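Local structure of potential RNA-dependent RNA polymerase (Human picobirnavirus, 5I62) at residues A[53-58]-A[418-423]; A[109-114]-A[274-279]; A[160-165]-A[169-174]; A[231-236]-A[397-402]; A[442-447]-A[480-485]. The protein is an RNA-directed RNA polymerase that joins ribonucleoside triphosphates into RNA and probably serves both transcription and genome replication of a double-stranded RNA virus. All blocks are in the same frame, centred on the assembly; numbering follows the deposited sequence.

Contact 1: A[53-58]-A[418-423]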
# COMPACT_ATOMS: atom_id res chain seq x y z
N LYS A 53 -7.16 -28.54 9.44
CA LYS A 53 -7.42 -29.54 10.47
C LYS A 53 -6.84 -29.15 11.82
O LYS A 53 -7.40 -29.51 12.86
CB LYS A 53 -6.86 -30.90 10.06
CG LYS A 53 -7.51 -31.54 8.87
CD LYS A 53 -6.85 -32.88 8.60
CE LYS A 53 -7.23 -33.44 7.26
NZ LYS A 53 -6.48 -34.69 6.97
N LYS A 54 -5.72 -28.42 11.82
CA LYS A 54 -5.09 -27.98 13.06
C LYS A 54 -5.49 -26.55 13.44
O LYS A 54 -5.62 -26.25 14.64
CB LYS A 54 -3.57 -28.05 12.96
CG LYS A 54 -2.90 -28.64 11.85
CD LYS A 54 -1.41 -28.79 12.10
CE LYS A 54 -0.87 -29.20 10.77
NZ LYS A 54 0.51 -29.35 10.95
N LEU A 55 -5.69 -25.66 12.46
CA LEU A 55 -6.15 -24.31 12.74
C LEU A 55 -7.43 -24.33 13.56
O LEU A 55 -7.58 -23.59 14.54
CB LEU A 55 -6.38 -23.54 11.44
CG LEU A 55 -6.76 -22.07 11.62
CD1 LEU A 55 -5.67 -21.35 12.38
CD2 LEU A 55 -7.02 -21.39 10.27
N VAL A 56 -8.35 -25.22 13.18
CA VAL A 56 -9.70 -25.26 13.72
C VAL A 56 -9.70 -25.43 15.23
O VAL A 56 -10.69 -25.11 15.89
CB VAL A 56 -10.47 -26.39 13.00
CG1 VAL A 56 -10.18 -27.74 13.66
CG2 VAL A 56 -11.95 -26.09 12.95
N SER A 57 -8.59 -25.90 15.81
CA SER A 57 -8.45 -26.06 17.25
C SER A 57 -8.59 -24.75 18.02
O SER A 57 -8.82 -24.78 19.24
CB SER A 57 -7.11 -26.72 17.54
OG SER A 57 -6.04 -25.80 17.36
N ILE A 58 -8.43 -23.59 17.37
CA ILE A 58 -8.58 -22.32 18.09
C ILE A 58 -10.01 -21.81 18.13
O ILE A 58 -10.27 -20.79 18.78
CB ILE A 58 -7.73 -21.19 17.48
CG1 ILE A 58 -8.25 -20.86 16.08
CG2 ILE A 58 -6.26 -21.56 17.45
CD1 ILE A 58 -7.60 -19.69 15.39
N SER A 418 -3.38 -13.78 9.25
CA SER A 418 -4.04 -15.03 8.90
C SER A 418 -3.03 -16.06 8.40
O SER A 418 -2.31 -15.81 7.43
CB SER A 418 -5.08 -14.77 7.81
OG SER A 418 -5.53 -16.00 7.27
N THR A 419 -2.99 -17.23 9.05
CA THR A 419 -2.18 -18.32 8.51
C THR A 419 -2.71 -18.78 7.16
O THR A 419 -1.94 -19.24 6.31
CB THR A 419 -2.12 -19.50 9.48
OG1 THR A 419 -3.45 -19.96 9.78
CG2 THR A 419 -1.42 -19.09 10.77
N MET A 420 -4.03 -18.70 6.96
CA MET A 420 -4.59 -19.12 5.67
C MET A 420 -4.11 -18.19 4.56
O MET A 420 -3.70 -18.65 3.48
CB MET A 420 -6.12 -19.17 5.71
CG MET A 420 -6.70 -20.27 6.62
SD MET A 420 -6.21 -21.95 6.15
CE MET A 420 -6.63 -21.98 4.44
N ARG A 421 -4.15 -16.89 4.80
CA ARG A 421 -3.60 -15.95 3.83
C ARG A 421 -2.12 -16.21 3.59
O ARG A 421 -1.64 -16.17 2.44
CB ARG A 421 -3.82 -14.51 4.28
CG ARG A 421 -3.35 -13.47 3.27
CD ARG A 421 -3.91 -12.11 3.66
NE ARG A 421 -3.65 -11.04 2.70
CZ ARG A 421 -4.37 -10.81 1.60
NH1 ARG A 421 -5.38 -11.61 1.26
NH2 ARG A 421 -4.06 -9.77 0.83
N ALA A 422 -1.37 -16.48 4.67
CA ALA A 422 0.05 -16.79 4.53
C ALA A 422 0.26 -18.00 3.62
O ALA A 422 1.11 -17.98 2.72
CB ALA A 422 0.68 -17.03 5.90
N LEU A 423 -0.51 -19.07 3.85
CA LEU A 423 -0.35 -20.29 3.05
C LEU A 423 -0.59 -20.02 1.57
O LEU A 423 0.14 -20.53 0.71
CB LEU A 423 -1.29 -21.38 3.53
CG LEU A 423 -0.89 -22.11 4.80
CD1 LEU A 423 -1.98 -23.10 5.17
CD2 LEU A 423 0.44 -22.83 4.54

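Contact 2: A[109-114]-A[274-279]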
# COMPACT_ATOMS: atom_id res chain seq x y z
N LYS A 109 -14.02 22.55 11.24
CA LYS A 109 -13.61 22.15 12.59
C LYS A 109 -12.80 20.86 12.57
O LYS A 109 -11.88 20.68 13.38
CB LYS A 109 -14.84 21.99 13.49
CG LYS A 109 -15.70 23.25 13.62
CD LYS A 109 -16.63 23.19 14.85
CE LYS A 109 -17.58 21.99 14.82
NZ LYS A 109 -18.44 21.88 16.06
N ALA A 110 -13.15 19.94 11.67
CA ALA A 110 -12.38 18.70 11.57
C ALA A 110 -10.97 18.95 11.03
O ALA A 110 -10.01 18.29 11.46
CB ALA A 110 -13.12 17.71 10.69
N ILE A 111 -10.83 19.89 10.10
CA ILE A 111 -9.51 20.25 9.58
C ILE A 111 -8.66 20.87 10.68
O ILE A 111 -7.47 20.56 10.81
CB ILE A 111 -9.65 21.19 8.36
CG1 ILE A 111 -10.33 20.46 7.19
CG2 ILE A 111 -8.30 21.72 7.92
CD1 ILE A 111 -10.78 21.39 6.07
N SER A 112 -9.27 21.74 11.51
CA SER A 112 -8.55 22.29 12.66
C SER A 112 -8.15 21.20 13.65
O SER A 112 -7.07 21.26 14.24
CB SER A 112 -9.40 23.35 13.39
OG SER A 112 -9.59 24.49 12.58
N ALA A 113 -9.04 20.23 13.89
CA ALA A 113 -8.70 19.14 14.79
C ALA A 113 -7.49 18.36 14.28
O ALA A 113 -6.58 18.03 15.05
CB ALA A 113 -9.91 18.22 14.97
N ALA A 114 -7.44 18.10 12.98
CA ALA A 114 -6.30 17.37 12.43
C ALA A 114 -5.01 18.15 12.61
O ALA A 114 -3.97 17.60 13.01
CB ALA A 114 -6.55 17.05 10.96
N GLN A 274 -8.52 16.50 -2.38
CA GLN A 274 -7.21 17.05 -2.70
C GLN A 274 -7.00 18.41 -2.02
O GLN A 274 -5.91 18.71 -1.52
CB GLN A 274 -7.05 17.18 -4.22
CG GLN A 274 -7.06 15.85 -4.99
CD GLN A 274 -7.44 16.04 -6.47
OE1 GLN A 274 -7.13 17.07 -7.08
NE2 GLN A 274 -8.13 15.04 -7.05
N SER A 275 -8.04 19.24 -2.00
CA SER A 275 -7.85 20.57 -1.42
C SER A 275 -7.64 20.48 0.09
O SER A 275 -7.00 21.36 0.66
CB SER A 275 -9.03 21.48 -1.75
OG SER A 275 -10.19 20.98 -1.12
N VAL A 276 -8.17 19.44 0.74
CA VAL A 276 -7.92 19.25 2.17
C VAL A 276 -6.48 18.82 2.40
O VAL A 276 -5.80 19.33 3.31
CB VAL A 276 -8.89 18.22 2.77
CG1 VAL A 276 -8.52 17.96 4.24
CG2 VAL A 276 -10.33 18.69 2.66
N ALA A 277 -5.99 17.86 1.60
CA ALA A 277 -4.57 17.51 1.66
C ALA A 277 -3.70 18.74 1.48
O ALA A 277 -2.72 18.92 2.20
CB ALA A 277 -4.23 16.46 0.59
N LYS A 278 -4.05 19.60 0.52
CA LYS A 278 -3.21 20.76 0.26
C LYS A 278 -3.21 21.71 1.45
O LYS A 278 -2.18 22.33 1.76
CB LYS A 278 -3.70 21.50 -0.98
CG LYS A 278 -2.77 22.62 -1.42
CD LYS A 278 -3.31 23.28 -2.69
CE LYS A 278 -2.47 24.49 -3.06
NZ LYS A 278 -3.02 25.14 -4.28
N GLU A 279 -4.35 21.84 2.13
CA GLU A 279 -4.43 22.72 3.29
C GLU A 279 -3.60 22.19 4.45
O GLU A 279 -2.92 22.96 5.14
CB GLU A 279 -5.89 22.91 3.72
CG GLU A 279 -6.02 23.97 4.80
CD GLU A 279 -7.46 24.30 5.18
OE1 GLU A 279 -8.39 24.00 4.40
OE2 GLU A 279 -7.66 24.87 6.28

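Contact 3: A[160-165]-A[169-174]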
# COMPACT_ATOMS: atom_id res chain seq x y z
N CYS A 160 15.83 19.19 -11.83
CA CYS A 160 14.60 19.07 -12.58
C CYS A 160 13.55 20.02 -12.02
O CYS A 160 13.60 20.43 -10.86
CB CYS A 160 14.06 17.62 -12.60
SG CYS A 160 13.74 16.88 -10.97
N ASP A 161 12.62 20.38 -12.90
CA ASP A 161 11.49 21.25 -12.60
C ASP A 161 10.30 20.63 -13.30
O ASP A 161 10.38 20.34 -14.50
CB ASP A 161 11.74 22.68 -13.09
CG ASP A 161 10.58 23.62 -12.79
OD1 ASP A 161 9.92 23.46 -11.75
OD2 ASP A 161 10.33 24.53 -13.61
N VAL A 162 9.21 20.35 -12.56
CA VAL A 162 8.02 19.73 -13.14
C VAL A 162 6.80 20.58 -12.81
O VAL A 162 6.72 21.16 -11.72
CB VAL A 162 7.84 18.27 -12.66
CG1 VAL A 162 9.06 17.40 -13.00
CG2 VAL A 162 7.57 18.21 -11.14
N TYR A 163 5.86 20.67 -13.74
CA TYR A 163 4.63 21.42 -13.50
C TYR A 163 3.63 21.08 -14.59
O TYR A 163 4.01 20.63 -15.67
CB TYR A 163 4.88 22.94 -13.45
CG TYR A 163 5.53 23.52 -14.70
CD1 TYR A 163 6.91 23.62 -14.80
CD2 TYR A 163 4.76 23.98 -15.77
CE1 TYR A 163 7.52 24.17 -15.93
CE2 TYR A 163 5.36 24.52 -16.90
CZ TYR A 163 6.74 24.61 -16.97
OH TYR A 163 7.34 25.15 -18.09
N MET A 164 2.35 21.30 -14.28
CA MET A 164 1.29 21.15 -15.27
C MET A 164 1.17 22.41 -16.10
O MET A 164 1.24 23.53 -15.58
CB MET A 164 -0.05 20.83 -14.60
CG MET A 164 -0.04 19.53 -13.77
SD MET A 164 0.29 18.03 -14.76
CE MET A 164 -1.00 18.11 -15.99
N ASP A 165 1.00 22.23 -17.41
CA ASP A 165 0.73 23.33 -18.34
C ASP A 165 -0.52 22.93 -19.10
O ASP A 165 -0.45 22.22 -20.10
CB ASP A 165 1.90 23.59 -19.26
CG ASP A 165 1.66 24.79 -20.18
OD1 ASP A 165 0.54 25.34 -20.19
OD2 ASP A 165 2.59 25.16 -20.91
N CYS A 169 2.11 17.66 -18.55
CA CYS A 169 3.09 17.72 -17.48
C CYS A 169 4.43 18.08 -18.10
O CYS A 169 5.02 17.27 -18.82
CB CYS A 169 3.16 16.39 -16.74
SG CYS A 169 4.42 16.31 -15.43
N VAL A 170 4.91 19.29 -17.84
CA VAL A 170 6.21 19.70 -18.36
C VAL A 170 7.29 19.24 -17.39
O VAL A 170 7.17 19.42 -16.18
CB VAL A 170 6.26 21.22 -18.57
CG1 VAL A 170 7.67 21.66 -18.98
CG2 VAL A 170 5.21 21.65 -19.61
N MET A 171 8.35 18.62 -17.92
CA MET A 171 9.49 18.18 -17.12
C MET A 171 10.77 18.72 -17.73
O MET A 171 11.21 18.24 -18.79
CB MET A 171 9.54 16.66 -17.02
CG MET A 171 8.21 16.04 -16.58
SD MET A 171 8.38 14.35 -16.02
CE MET A 171 9.22 13.58 -17.44
N ARG A 172 11.37 19.72 -17.09
CA ARG A 172 12.70 20.19 -17.46
C ARG A 172 13.73 19.39 -16.66
O ARG A 172 13.73 19.44 -15.43
CB ARG A 172 12.87 21.68 -17.20
CG ARG A 172 12.22 22.60 -18.20
CD ARG A 172 13.01 22.69 -19.52
NE ARG A 172 14.39 23.15 -19.36
CZ ARG A 172 15.27 23.23 -20.36
NH1 ARG A 172 14.91 22.88 -21.60
NH2 ARG A 172 16.51 23.65 -20.13
N GLN A 173 14.60 18.66 -17.35
CA GLN A 173 15.56 17.77 -16.69
C GLN A 173 16.94 18.07 -17.25
O GLN A 173 17.20 17.76 -18.42
CB GLN A 173 15.20 16.30 -16.92
CG GLN A 173 13.81 15.92 -16.48
CD GLN A 173 13.48 14.46 -16.74
OE1 GLN A 173 12.39 14.01 -16.42
NE2 GLN A 173 14.45 13.70 -17.32
N ASN A 174 17.80 18.67 -16.43
CA ASN A 174 19.18 18.98 -16.78
C ASN A 174 19.34 19.36 -18.25
O ASN A 174 20.03 18.67 -19.00
CB ASN A 174 20.09 17.79 -16.45
CG ASN A 174 21.56 18.15 -16.49
OD1 ASN A 174 21.91 19.33 -16.47
ND2 ASN A 174 22.43 17.14 -16.53

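Contact 4: A[231-236]-A[397-402]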
# COMPACT_ATOMS: atom_id res chain seq x y z
N VAL A 231 1.64 8.51 12.94
CA VAL A 231 1.02 7.46 12.13
C VAL A 231 1.73 6.15 12.44
O VAL A 231 2.76 5.86 11.83
CB VAL A 231 1.08 7.78 10.63
CG1 VAL A 231 0.48 6.64 9.79
CG2 VAL A 231 0.39 9.10 10.34
N PRO A 232 1.24 5.35 13.39
CA PRO A 232 2.00 4.17 13.82
C PRO A 232 2.33 3.20 12.69
O PRO A 232 3.40 2.59 12.73
CB PRO A 232 1.09 3.52 14.88
CG PRO A 232 0.28 4.69 15.44
CD PRO A 232 0.03 5.59 14.21
N ALA A 233 1.45 3.05 11.69
CA ALA A 233 1.72 2.12 10.60
C ALA A 233 2.93 2.53 9.77
O ALA A 233 3.51 1.69 9.07
CB ALA A 233 0.49 1.98 9.70
N TRP A 234 3.33 3.80 9.82
CA TRP A 234 4.58 4.24 9.20
C TRP A 234 5.79 3.86 10.03
O TRP A 234 6.92 3.97 9.54
CB TRP A 234 4.59 5.76 8.99
CG TRP A 234 3.68 6.24 7.91
CD1 TRP A 234 2.97 5.48 7.03
CD2 TRP A 234 3.37 7.61 7.60
NE1 TRP A 234 2.24 6.29 6.18
CE2 TRP A 234 2.47 7.60 6.52
CE3 TRP A 234 3.78 8.83 8.13
CZ2 TRP A 234 1.96 8.77 5.96
CZ3 TRP A 234 3.27 9.99 7.58
CH2 TRP A 234 2.36 9.95 6.51
N VAL A 235 5.61 3.44 11.28
CA VAL A 235 6.74 3.11 12.12
C VAL A 235 6.94 1.60 12.13
O VAL A 235 7.99 1.11 11.72
CB VAL A 235 6.57 3.66 13.55
CG1 VAL A 235 7.78 3.29 14.42
CG2 VAL A 235 6.37 5.17 13.51
N SER A 236 5.93 0.86 12.58
CA SER A 236 6.07 -0.59 12.70
C SER A 236 4.73 -1.19 13.10
O SER A 236 3.84 -0.50 13.58
CB SER A 236 7.12 -0.96 13.75
OG SER A 236 6.61 -0.68 15.04
N THR A 397 -10.12 -5.57 13.08
CA THR A 397 -9.15 -5.93 12.06
C THR A 397 -8.62 -4.64 11.47
O THR A 397 -9.38 -3.70 11.24
CB THR A 397 -9.78 -6.81 10.96
OG1 THR A 397 -10.90 -6.12 10.40
CG2 THR A 397 -10.26 -8.13 11.55
N TYR A 398 -7.31 -4.59 11.26
CA TYR A 398 -6.65 -3.40 10.75
C TYR A 398 -5.39 -3.89 10.05
O TYR A 398 -4.64 -4.67 10.64
CB TYR A 398 -6.31 -2.43 11.89
CG TYR A 398 -5.62 -1.16 11.46
CD1 TYR A 398 -6.17 -0.35 10.47
CD2 TYR A 398 -4.42 -0.76 12.04
CE1 TYR A 398 -5.54 0.82 10.07
CE2 TYR A 398 -3.78 0.42 11.65
CZ TYR A 398 -4.35 1.20 10.66
OH TYR A 398 -3.73 2.38 10.27
N LEU A 399 -5.21 -3.46 8.80
CA LEU A 399 -4.06 -3.86 7.96
C LEU A 399 -3.98 -5.38 7.83
O LEU A 399 -2.89 -5.96 7.85
CB LEU A 399 -2.75 -3.29 8.51
CG LEU A 399 -2.73 -1.77 8.69
CD1 LEU A 399 -1.36 -1.31 9.20
CD2 LEU A 399 -3.11 -1.04 7.40
N ARG A 400 -5.15 -6.02 7.72
CA ARG A 400 -5.28 -7.47 7.61
C ARG A 400 -4.68 -8.23 8.80
O ARG A 400 -4.26 -9.38 8.67
CB ARG A 400 -4.68 -7.98 6.29
CG ARG A 400 -5.49 -7.55 5.07
CD ARG A 400 -4.93 -8.17 3.79
NE ARG A 400 -5.08 -7.30 2.62
CZ ARG A 400 -6.22 -7.08 1.99
NH1 ARG A 400 -7.35 -7.65 2.41
NH2 ARG A 400 -6.25 -6.27 0.93
N ARG A 401 -4.68 -7.60 9.98
CA ARG A 401 -4.34 -8.27 11.22
C ARG A 401 -5.53 -8.19 12.19
O ARG A 401 -6.18 -7.15 12.29
CB ARG A 401 -3.13 -7.66 11.92
CG ARG A 401 -1.79 -8.18 11.46
CD ARG A 401 -1.33 -7.37 10.32
NE ARG A 401 0.05 -7.68 9.91
CZ ARG A 401 0.53 -7.33 8.73
NH1 ARG A 401 -0.28 -6.71 7.87
NH2 ARG A 401 1.78 -7.61 8.39
N TRP A 402 -5.76 -9.28 12.91
CA TRP A 402 -6.81 -9.37 13.91
C TRP A 402 -6.24 -9.02 15.28
O TRP A 402 -5.12 -9.41 15.61
CB TRP A 402 -7.37 -10.79 13.91
CG TRP A 402 -8.33 -11.20 14.98
CD1 TRP A 402 -9.69 -11.17 14.91
CD2 TRP A 402 -8.01 -11.79 16.25
NE1 TRP A 402 -10.23 -11.69 16.06
CE2 TRP A 402 -9.22 -12.07 16.90
CE3 TRP A 402 -6.80 -12.09 16.90
CZ2 TRP A 402 -9.28 -12.64 18.17
CZ3 TRP A 402 -6.86 -12.66 18.17
CH2 TRP A 402 -8.09 -12.94 18.78
O HOH W 1 -1.53 3.47 11.83

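Contact 5: A[442-447]-A[480-485]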
# COMPACT_ATOMS: atom_id res chain seq x y z
N MET A 442 16.46 -16.77 -2.99
CA MET A 442 15.45 -15.72 -3.06
C MET A 442 14.05 -16.29 -2.83
O MET A 442 13.19 -15.61 -2.25
CB MET A 442 15.55 -14.98 -4.39
CG MET A 442 16.79 -14.07 -4.43
SD MET A 442 17.02 -13.05 -5.90
CE MET A 442 16.02 -11.61 -5.49
N VAL A 443 13.81 -17.53 -3.25
CA VAL A 443 12.55 -18.20 -2.91
C VAL A 443 12.40 -18.28 -1.39
O VAL A 443 11.35 -17.91 -0.84
CB VAL A 443 12.47 -19.60 -3.55
CG1 VAL A 443 11.19 -20.30 -3.13
CG2 VAL A 443 12.55 -19.51 -5.07
N THR A 444 13.44 -18.75 -0.71
CA THR A 444 13.40 -18.91 0.74
C THR A 444 13.25 -17.57 1.45
O THR A 444 12.54 -17.48 2.46
CB THR A 444 14.66 -19.62 1.23
OG1 THR A 444 14.77 -20.89 0.58
CG2 THR A 444 14.61 -19.82 2.73
N LEU A 445 13.92 -16.53 0.96
CA LEU A 445 13.75 -15.21 1.56
C LEU A 445 12.30 -14.75 1.46
O LEU A 445 11.77 -14.17 2.40
CB LEU A 445 14.68 -14.20 0.89
CG LEU A 445 16.17 -14.41 1.22
CD1 LEU A 445 17.02 -13.55 0.34
CD2 LEU A 445 16.43 -14.09 2.69
N ARG A 446 11.65 -15.01 0.32
CA ARG A 446 10.24 -14.66 0.19
C ARG A 446 9.39 -15.44 1.19
O ARG A 446 8.54 -14.85 1.87
CB ARG A 446 9.76 -14.89 -1.24
CG ARG A 446 8.28 -14.53 -1.48
CD ARG A 446 7.87 -14.78 -2.94
NE ARG A 446 6.43 -14.57 -3.13
CZ ARG A 446 5.51 -15.51 -2.95
NH1 ARG A 446 5.86 -16.74 -2.58
NH2 ARG A 446 4.22 -15.21 -3.11
N TYR A 447 9.61 -16.76 1.30
CA TYR A 447 8.90 -17.57 2.29
C TYR A 447 9.00 -16.96 3.68
O TYR A 447 8.00 -16.88 4.41
CB TYR A 447 9.45 -18.99 2.34
CG TYR A 447 9.18 -19.90 1.18
CD1 TYR A 447 8.15 -19.66 0.27
CD2 TYR A 447 9.96 -21.05 1.00
CE1 TYR A 447 7.91 -20.53 -0.78
CE2 TYR A 447 9.73 -21.92 -0.03
CZ TYR A 447 8.72 -21.66 -0.93
OH TYR A 447 8.51 -22.54 -1.96
N PRO A 480 23.33 -24.39 3.63
CA PRO A 480 24.48 -24.19 4.54
C PRO A 480 24.86 -22.72 4.67
O PRO A 480 24.98 -22.00 3.68
CB PRO A 480 25.59 -25.02 3.88
CG PRO A 480 24.87 -26.06 3.07
CD PRO A 480 23.61 -25.37 2.57
N GLY A 481 25.02 -22.28 5.92
CA GLY A 481 25.37 -20.90 6.23
C GLY A 481 24.23 -19.90 6.12
O GLY A 481 24.37 -18.78 6.63
N PHE A 482 23.10 -20.27 5.51
CA PHE A 482 22.09 -19.29 5.13
C PHE A 482 21.56 -18.53 6.35
O PHE A 482 21.60 -17.29 6.39
CB PHE A 482 20.96 -19.98 4.39
CG PHE A 482 19.87 -19.05 3.97
CD1 PHE A 482 20.05 -18.18 2.91
CD2 PHE A 482 18.65 -19.06 4.63
CE1 PHE A 482 19.04 -17.32 2.52
CE2 PHE A 482 17.63 -18.21 4.23
CZ PHE A 482 17.83 -17.34 3.17
N LEU A 483 21.05 -19.25 7.34
CA LEU A 483 20.45 -18.60 8.50
C LEU A 483 21.48 -17.77 9.27
O LEU A 483 21.17 -16.69 9.78
CB LEU A 483 19.80 -19.64 9.41
CG LEU A 483 18.49 -20.24 8.89
CD1 LEU A 483 17.93 -21.24 9.89
CD2 LEU A 483 17.47 -19.13 8.60
N ASP A 484 22.72 -18.27 9.35
CA ASP A 484 23.78 -17.58 10.07
C ASP A 484 24.24 -16.30 9.38
O ASP A 484 24.89 -15.47 10.01
CB ASP A 484 24.98 -18.50 10.26
CG ASP A 484 24.78 -19.50 11.38
OD1 ASP A 484 23.93 -19.23 12.26
OD2 ASP A 484 25.46 -20.55 11.39
N ASN A 485 23.95 -16.14 8.08
CA ASN A 485 24.39 -14.97 7.34
C ASN A 485 23.21 -14.25 6.70
O ASN A 485 23.33 -13.66 5.62
CB ASN A 485 25.42 -15.36 6.27
CG ASN A 485 26.46 -16.35 6.77
OD1 ASN A 485 26.59 -17.46 6.26
ND2 ASN A 485 27.22 -15.95 7.80

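Contact 1: A[53-58]-A[418-423]
Thr419 and Met420, in the first turn of helix 419-427, receive the tip of Leu55 of helix 44-55. Just ahead of them Ser418 is the N-cap: its OG accepts from Arg421 N at 3.0 Å, with a nearly straight N-H...O angle of 174°. The same hydroxyl is hydrogen-bonded to Glu69, which also takes Met420 N and Thr419 OG1, so one carboxylate ties up much of the helix start and would probably be stabilised by it. Thr419 comes next. Its OG1, also bonded to Trp51 NE1, meets the fork of Leu55, 3.7 Å from Leu55 CD1 and 3.9 Å from Leu55 CD2, as the two side chains pass in opposite directions. Met420 then offers its CG 3.8 Å from Leu55 CD2, and its chain, bent at chi2 and chi3, also lies against Cys48 and Trp51 of helix 44-55. One turn on, Leu423 rests on Ile47 and Trp51 of that helix. Leu55 reaches this spot because CG lies opposite the backbone N (chi1 -175°). A capped helix start buttressed by an N-terminal helix is consistent with the thumb of a right-hand polymerase, bound to the N-terminal part of the chain.

Contact 2: A[109-114]-A[274-279]
Ile111 reaches across from helix 108-116 to touch Glu279 and Val276, neighbours one turn apart on helix 271-284, and it supplies about half of the 142 Å² buried here. Its CG2, which chi1 of -65° puts opposite the backbone N, makes the closest approach, 3.6 Å from Glu279 OE2. The longer branch runs alongside, bringing Ile111 CD1 to 3.9 Å from Glu279 OE1. Two carbons of one side chain thus meet both oxygens of the carboxylate, by van der Waals contact alone, and the two side chains cross at about a right angle. Glu279 gets there with an extended chain. Its charge is answered by Lys115, which forms a salt bridge to OE2 from just beyond segment 109-114, so the glutamate links the two helices by charge as well as by shape. Val276 adds a lighter touch: Val276 CG1 stands 4.3 Å from Ile111 CG1, and Phe106, just before helix 108-116, lies against the same valine. The alanines Ala110, Ala113 and Ala114 turn instead to helix 327-345, meeting Glu341, His340 and Val337. Helix 271-284 follows strand 257-261 and helix 327-345 precedes strand 355-357, two strands of one antiparallel sheet, which is consistent with helices backing the palm of a right-hand polymerase, here covered by helix 108-116 from the N-terminal part of the chain.

Contact 3: A[160-165]-A[169-174]
Tyr163 and Val170, a hydrogen-bonded antiparallel pair, lie side by side and point the same way. Chi1 of 57° sets the tyrosine ring between backbone N and carbonyl carbon and folds it over the neighbouring strand, where Val170 CB sits 3.9 Å from the Tyr163 ring centroid, a CH-pi contact over one face. Val170 CG1 reaches the far end at 3.6 Å from Tyr163 OH. The backbones are joined just as closely: Val170 N gives a 2.7 Å bond to Tyr163 O, and Arg172 N one of 2.8 Å to Asp161 O, each returned by the partner residue. These strands form a beta hairpin, 160-165 with 168-173, at the edge of a mixed sheet consistent with the fingers of the polymerase; strand 176-189 continues it beyond 168-173. Cys160, Val162, Met164, Cys169, Met171 and Gln173 share the other face, which turns largely inward. There Val162 CG1 meets Met171 CG at 3.9 Å, while Cys160, Val162 and Gln173 rest on Ala209 of helix 208-228. The face of Tyr163 is looser away from the ring. Asp161 and Arg172 approach only at their bases, 4.4 Å between Asp161 CB and Arg172 CB; the aspartate then pairs with Arg296, and the exposed arginine bends away from the hairpin.

Contact 4: A[231-236]-A[397-402]
A small apolar touch and a water bridge join Ala233, in the loop between helices 208-228 and 237-250, to Tyr398 and Leu399 at the tip of the hairpin 395-398/401-404. Ala233 CB meets Leu399 CD1 at 3.8 Å, and only 76 Å² is buried in all. Alongside, one water accepts from Ala233 N at 3.0 Å and is hydrogen-bonded to Tyr398 OH at 2.9 Å, lying at the edge of the phenol in its ring plane. The loop's backbone N-H is thereby linked to the hairpin without direct bonding. Tyr398 to Arg401 form a type I' beta turn, with Leu399 and Arg400 both at positive phi, a form that suits two-residue hairpin turns. It brings Leu399 back over its neighbour: Leu399 CG stands 3.7 Å above the plane of the Tyr398 ring, over its centre. Arg401 steadies the same turn, its NH1 donating to Leu399 O at 2.7 Å with the oxygen lying in the guanidinium plane. By its place in the chain the hairpin probably corresponds to motif E of viral polymerases, between palm and thumb. Leu357 and Asp360, from the two strands of the neighbouring GDD hairpin, flank the site: Leu357 lies against Ala233 and Tyr398, Asp360 against Tyr398 and Leu399. Helix 237-250 adds Val240 against the tyrosine and Met237 against the leucine.

Contact 5: A[442-447]-A[480-485]
With CG turned opposite the backbone N (chi1 179°), Phe482 extends its ring toward helix 441-451, where Thr444 and Leu445 meet the ring's far end. On Thr444, chi1 of -58° directs the methyl rather than the hydroxyl across, and Thr444 CG2 comes within 3.7 Å of Phe482 CE2. Leu445 sets its branch point at the ring edge, in plane, with Leu445 CG 3.9 Å from Phe482 CZ. Leu445 CD2 is closer to that carbon, at 3.6 Å, and approaches obliquely. The phenyl tip is thus held by two successive residues of one helical turn, purely by apolar contact. Behind it the chain curls: Asn485 N bonds to Phe482 O at 3.1 Å as the loop enters the next helix. This helix-to-loop contact belongs to the C-terminal region, probably the thumb side of the polymerase. Around the pair, Lys441 and Leu448 of helix 441-451 extend the seat for the phenylalanine. Helix 486-491 adds Glu489 against the ring and Ile486 against Leu445, and helix 525-532 receives Leu483 through Leu530.

How the contacts relate
From the N terminus, residues 53-58 open the widest loop, closed by 418-423 (contact 1), and contacts 2, 3 and 4 all lie within it. Contact 2 starts at 109-114 and closes at 274-279, enclosing the short hairpin of contact 3 and crossing contact 4, whose 231-236 falls before that closure and whose 397-402 comes well after it. Contact 5 follows in series, tying helix 441-451 to the loop that leads into helix 486-491. Contacts 2 and 3 lie on the side of the chain's centre opposite contact 1, with contact 4 between. Contacts 1 and 4 touch where Arg421 NH2 and Arg400 NE lie 3.2 Å apart, two like charges. Contacts 1 and 5, about 24 Å apart between centres, do not touch.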